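Local coordinates for protein annexin B22 (Schistosoma mansoni, PDB 4MDU) that binds acidic phospholipid membranes in a calcium-dependent manner, aggregates liposomes when calcium is present and may support the integrity of the parasite's tegument, at residues D89-T94 against V101-I106; A58-L63 against Y351-C356. One frame throughout, in Å; residues are numbered along the deposited sequence.

Contact 1: residues D89-T94 against V101-I106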
# COMPACT_ATOMS: atom_id res chain seq x y z
N ASP B 89 -19.21 13.80 -30.03
CA ASP B 89 -18.52 13.98 -31.30
C ASP B 89 -17.04 13.64 -31.20
O ASP B 89 -16.46 13.10 -32.14
CB ASP B 89 -18.72 15.41 -31.83
CG ASP B 89 -20.09 15.60 -32.43
OD1 ASP B 89 -20.75 14.58 -32.72
OD2 ASP B 89 -20.51 16.77 -32.63
N LEU B 90 -16.43 13.94 -30.06
CA LEU B 90 -15.05 13.54 -29.86
C LEU B 90 -14.95 12.02 -29.73
O LEU B 90 -14.04 11.41 -30.27
CB LEU B 90 -14.42 14.22 -28.65
CG LEU B 90 -14.21 15.72 -28.76
CD1 LEU B 90 -13.71 16.26 -27.43
CD2 LEU B 90 -13.25 16.03 -29.87
N LYS B 91 -15.90 11.43 -29.00
CA LYS B 91 -15.87 9.98 -28.82
C LYS B 91 -16.04 9.23 -30.14
O LYS B 91 -15.34 8.26 -30.41
CB LYS B 91 -16.91 9.52 -27.81
CG LYS B 91 -16.30 9.01 -26.51
CD LYS B 91 -17.34 8.35 -25.60
CE LYS B 91 -17.84 7.03 -26.18
NZ LYS B 91 -16.78 5.98 -26.26
N SER B 92 -16.95 9.70 -30.98
CA SER B 92 -17.19 8.99 -32.22
C SER B 92 -16.11 9.28 -33.28
O SER B 92 -15.96 8.53 -34.25
CB SER B 92 -18.60 9.29 -32.75
OG SER B 92 -18.76 10.67 -32.98
N ASP B 93 -15.33 10.34 -33.09
CA ASP B 93 -14.28 10.67 -34.05
C ASP B 93 -12.86 10.27 -33.62
O ASP B 93 -11.91 10.50 -34.36
CB ASP B 93 -14.33 12.16 -34.43
CG ASP B 93 -14.41 12.36 -35.94
OD1 ASP B 93 -13.83 13.35 -36.45
OD2 ASP B 93 -15.06 11.54 -36.63
N THR B 94 -12.72 9.68 -32.43
CA THR B 94 -11.42 9.19 -31.96
C THR B 94 -11.62 7.83 -31.30
O THR B 94 -12.75 7.42 -31.02
CB THR B 94 -10.77 10.13 -30.93
OG1 THR B 94 -11.53 10.11 -29.71
CG2 THR B 94 -10.70 11.57 -31.47
N VAL B 101 -8.20 9.62 -22.97
CA VAL B 101 -7.69 10.82 -22.33
C VAL B 101 -8.59 12.00 -22.68
O VAL B 101 -8.81 12.90 -21.86
CB VAL B 101 -6.20 11.07 -22.69
CG1 VAL B 101 -6.05 11.44 -24.15
CG2 VAL B 101 -5.62 12.16 -21.78
N LEU B 102 -9.14 12.00 -23.89
CA LEU B 102 -10.06 13.06 -24.29
C LEU B 102 -11.31 13.07 -23.40
O LEU B 102 -11.88 14.13 -23.12
CB LEU B 102 -10.47 12.90 -25.74
CG LEU B 102 -9.48 13.37 -26.81
CD1 LEU B 102 -10.06 13.17 -28.21
CD2 LEU B 102 -9.11 14.83 -26.59
N CYS B 103 -11.74 11.90 -22.96
CA CYS B 103 -12.94 11.85 -22.17
C CYS B 103 -12.67 12.37 -20.77
O CYS B 103 -13.49 13.07 -20.21
CB CYS B 103 -13.56 10.45 -22.15
SG CYS B 103 -14.50 10.05 -23.66
N GLN B 104 -11.51 12.04 -20.20
CA GLN B 104 -11.16 12.58 -18.89
C GLN B 104 -11.14 14.10 -18.97
O GLN B 104 -11.64 14.79 -18.09
CB GLN B 104 -9.81 12.04 -18.42
CG GLN B 104 -9.81 10.53 -18.29
CD GLN B 104 -10.95 10.04 -17.42
OE1 GLN B 104 -11.01 10.35 -16.23
NE2 GLN B 104 -11.87 9.28 -18.02
N LEU B 105 -10.62 14.60 -20.08
CA LEU B 105 -10.45 16.03 -20.31
C LEU B 105 -11.73 16.86 -20.55
O LEU B 105 -11.83 17.97 -20.01
CB LEU B 105 -9.46 16.20 -21.47
CG LEU B 105 -8.51 17.39 -21.63
CD1 LEU B 105 -7.82 17.86 -20.34
CD2 LEU B 105 -7.47 17.02 -22.69
N ILE B 106 -12.70 16.40 -21.35
CA ILE B 106 -13.86 17.27 -21.62
C ILE B 106 -14.95 17.18 -20.58
O ILE B 106 -15.96 17.85 -20.69
CB ILE B 106 -14.58 17.07 -22.99
CG1 ILE B 106 -14.47 15.63 -23.43
CG2 ILE B 106 -14.18 18.14 -24.03
CD1 ILE B 106 -15.14 14.72 -22.50

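Contact 2: residues A58-L63 against Y351-C356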
# COMPACT_ATOMS: atom_id res chain seq x y z
N ALA B 58 -4.82 19.43 -33.82
CA ALA B 58 -5.70 20.58 -33.65
C ALA B 58 -6.54 20.45 -32.38
O ALA B 58 -6.68 21.39 -31.60
CB ALA B 58 -6.60 20.76 -34.86
N ILE B 59 -7.11 19.27 -32.19
CA ILE B 59 -7.94 19.00 -31.04
C ILE B 59 -7.11 19.12 -29.77
O ILE B 59 -7.51 19.80 -28.82
CB ILE B 59 -8.56 17.58 -31.12
CG1 ILE B 59 -9.45 17.46 -32.36
CG2 ILE B 59 -9.37 17.27 -29.86
CD1 ILE B 59 -10.36 16.23 -32.35
N ILE B 60 -5.95 18.47 -29.75
CA ILE B 60 -5.13 18.42 -28.55
C ILE B 60 -4.63 19.81 -28.18
O ILE B 60 -4.62 20.18 -27.00
CB ILE B 60 -3.91 17.49 -28.71
CG1 ILE B 60 -4.33 16.03 -28.61
CG2 ILE B 60 -2.87 17.79 -27.64
CD1 ILE B 60 -3.49 15.09 -29.43
N ASN B 61 -4.22 20.57 -29.19
CA ASN B 61 -3.61 21.88 -28.95
C ASN B 61 -4.60 22.92 -28.45
O ASN B 61 -4.22 24.04 -28.11
CB ASN B 61 -2.87 22.38 -30.19
CG ASN B 61 -1.59 21.62 -30.45
OD1 ASN B 61 -1.05 20.97 -29.55
ND2 ASN B 61 -1.09 21.68 -31.68
N ILE B 62 -5.88 22.55 -28.42
CA ILE B 62 -6.90 23.41 -27.83
C ILE B 62 -7.22 22.88 -26.43
O ILE B 62 -6.89 23.51 -25.42
CB ILE B 62 -8.18 23.44 -28.69
CG1 ILE B 62 -7.93 24.14 -30.02
CG2 ILE B 62 -9.31 24.14 -27.96
CD1 ILE B 62 -9.18 24.21 -30.88
N LEU B 63 -7.86 21.71 -26.39
CA LEU B 63 -8.40 21.13 -25.17
C LEU B 63 -7.35 20.92 -24.08
O LEU B 63 -7.62 21.17 -22.91
CB LEU B 63 -9.12 19.82 -25.48
CG LEU B 63 -10.37 19.97 -26.35
CD1 LEU B 63 -10.91 18.61 -26.77
CD2 LEU B 63 -11.44 20.79 -25.60
N TYR B 351 -2.32 10.00 -27.13
CA TYR B 351 -2.42 10.04 -25.69
C TYR B 351 -1.15 10.67 -25.14
O TYR B 351 -1.20 11.70 -24.46
CB TYR B 351 -2.62 8.60 -25.20
CG TYR B 351 -2.39 8.34 -23.74
CD1 TYR B 351 -3.10 9.03 -22.76
CD2 TYR B 351 -1.50 7.36 -23.34
CE1 TYR B 351 -2.90 8.77 -21.43
CE2 TYR B 351 -1.28 7.10 -22.00
CZ TYR B 351 -1.99 7.81 -21.05
OH TYR B 351 -1.78 7.56 -19.71
N ARG B 352 0.00 10.09 -25.45
CA ARG B 352 1.29 10.67 -25.06
C ARG B 352 1.34 12.15 -25.43
O ARG B 352 1.71 13.01 -24.61
CB ARG B 352 2.45 9.93 -25.75
CG ARG B 352 3.75 10.74 -25.84
CD ARG B 352 4.96 9.83 -25.99
NE ARG B 352 4.96 9.15 -27.28
CZ ARG B 352 5.85 8.22 -27.63
NH1 ARG B 352 6.81 7.88 -26.77
NH2 ARG B 352 5.78 7.65 -28.83
N ARG B 353 0.95 12.44 -26.66
CA ARG B 353 1.00 13.80 -27.17
C ARG B 353 0.11 14.71 -26.34
O ARG B 353 0.50 15.82 -25.98
CB ARG B 353 0.56 13.81 -28.64
CG ARG B 353 0.81 15.12 -29.36
CD ARG B 353 2.29 15.32 -29.71
NE ARG B 353 2.69 16.61 -29.19
CZ ARG B 353 3.66 16.82 -28.31
NH1 ARG B 353 4.43 15.83 -27.87
NH2 ARG B 353 3.89 18.06 -27.92
N THR B 354 -1.08 14.23 -26.01
CA THR B 354 -1.99 14.99 -25.16
C THR B 354 -1.36 15.30 -23.81
O THR B 354 -1.39 16.44 -23.36
CB THR B 354 -3.32 14.25 -24.93
OG1 THR B 354 -3.95 13.97 -26.19
CG2 THR B 354 -4.25 15.12 -24.07
N LEU B 355 -0.76 14.30 -23.17
CA LEU B 355 -0.12 14.52 -21.87
C LEU B 355 1.00 15.55 -21.98
O LEU B 355 1.16 16.39 -21.09
CB LEU B 355 0.43 13.21 -21.31
CG LEU B 355 -0.56 12.06 -21.10
CD1 LEU B 355 0.12 10.92 -20.39
CD2 LEU B 355 -1.79 12.52 -20.30
N CYS B 356 1.79 15.47 -23.06
CA CYS B 356 2.91 16.40 -23.24
C CYS B 356 2.41 17.83 -23.37
O CYS B 356 3.04 18.77 -22.88
CB CYS B 356 3.75 15.99 -24.47
SG CYS B 356 4.65 14.44 -24.16
O HOH W 1 1.20 18.71 -29.99

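Contact 1: residues D89-T94 against V101-I106
Leu102 lays its CD1 methyl against Thr94, 3.7 Å from CG2 and equally 3.7 Å from the hydroxyl OG1, the two side chains crossing at a slant. Leu102 CG lies anti to its own carbonyl carbon (chi1 -79°), which carries the isobutyl group out to the turn after helix 86-93. Thr94 OG1 in turn donates to Leu90 O over 2.9 Å, from above the carbonyl plane rather than along a lone pair, and this bond ties the turn back onto the last part of the helix. Leu90, the other large contributor, slides past Ile106 in the opposite direction, its CD1 meeting Ile106 CG2 at 3.9 Å. At the solvent-facing border the thiol of Cys103 rests on the aliphatic part of Lys91, SG lying 3.5 Å from CG; the lysine chain bends at its last two torsions beyond this point. Helices 86-93 and 96-106 are the last two of the first annexin repeat, joined by a short turn, and Leu63 of helix 56-63 touches both Leu90 and Ile106. Asp93, a ligand of the first calcium site, sits between Leu90 and Thr94 in sequence. No hydrogen bond passes between the two segments, which meet through apolar side chains and the thiol-to-lysine contact, although Arg99 NH1 just outside them bonds Lys91 O and adds a polar link between the helices; the threonine hydroxyl is satisfied within its own segment beside a leucine methyl.

Contact 2: residues A58-L63 against Y351-C356
Ile60 points its branched side chain at Thr354 and supplies a little over half of the surface buried between the two segments. Its CG1 comes to 3.2 Å from Thr354 OG1, a tight approach of carbon to oxygen, and CD1 of the same branch follows at 3.5 Å from that oxygen. The other branch reaches the backbone: Ile60 CG2 is anti to the backbone N and lies 3.8 Å from Thr354 CA. With CA atoms of Ile60 and Thr354 only 5.8 Å apart, the two helices come close here. Ile60 CD1 also grazes the aliphatic start of Arg353, 4.3 Å from its CG, while Phe98 of helix 96-106 touches both Ile60 and Thr354. The contact joins the first annexin repeat to the fourth, the two ends of the four-repeat annexin core meeting side by side; helix 56-63 comes from the former and helix 349-358 from the latter. Polar links are indirect. The hydroxyl of Thr354 is bonded to Asp350 O, one turn back in its own helix, so it meets the isoleucine with its polar need already met. Farther along, one water bridges the segments: it accepts from Arg353 NE at 2.7 Å, lying at the edge of the guanidinium group and in its plane, and donates to Asn61 OD1 at 3.2 Å. Residues after helix 349-358 take up further polar atoms of both side chains, Glu361 forming a salt bridge with Arg353 NH1 and the carbonyl of Tyr363 accepting from Asn61 ND2.

In the fold
After helix 38-48 the chain lays down helix 56-63, which opens the wide loop of contact 2. Helices 86-93 and 96-106 follow, and contact 1 closes a short hairpin of helices with six residues between its segments, lying wholly within that wide loop. The chain then runs through the second and third repeats and most of the fourth before 351-356 returns to close contact 2, 288 residues after 58-63. The centres of the contacts lie about 11 Å apart, and they touch directly: Leu90 packs on Ile59 and Leu63, while Val101 meets Tyr351 and Thr354. Contact 1 thus belongs to one repeat's interior, whereas contact 2 ties first repeat to fourth.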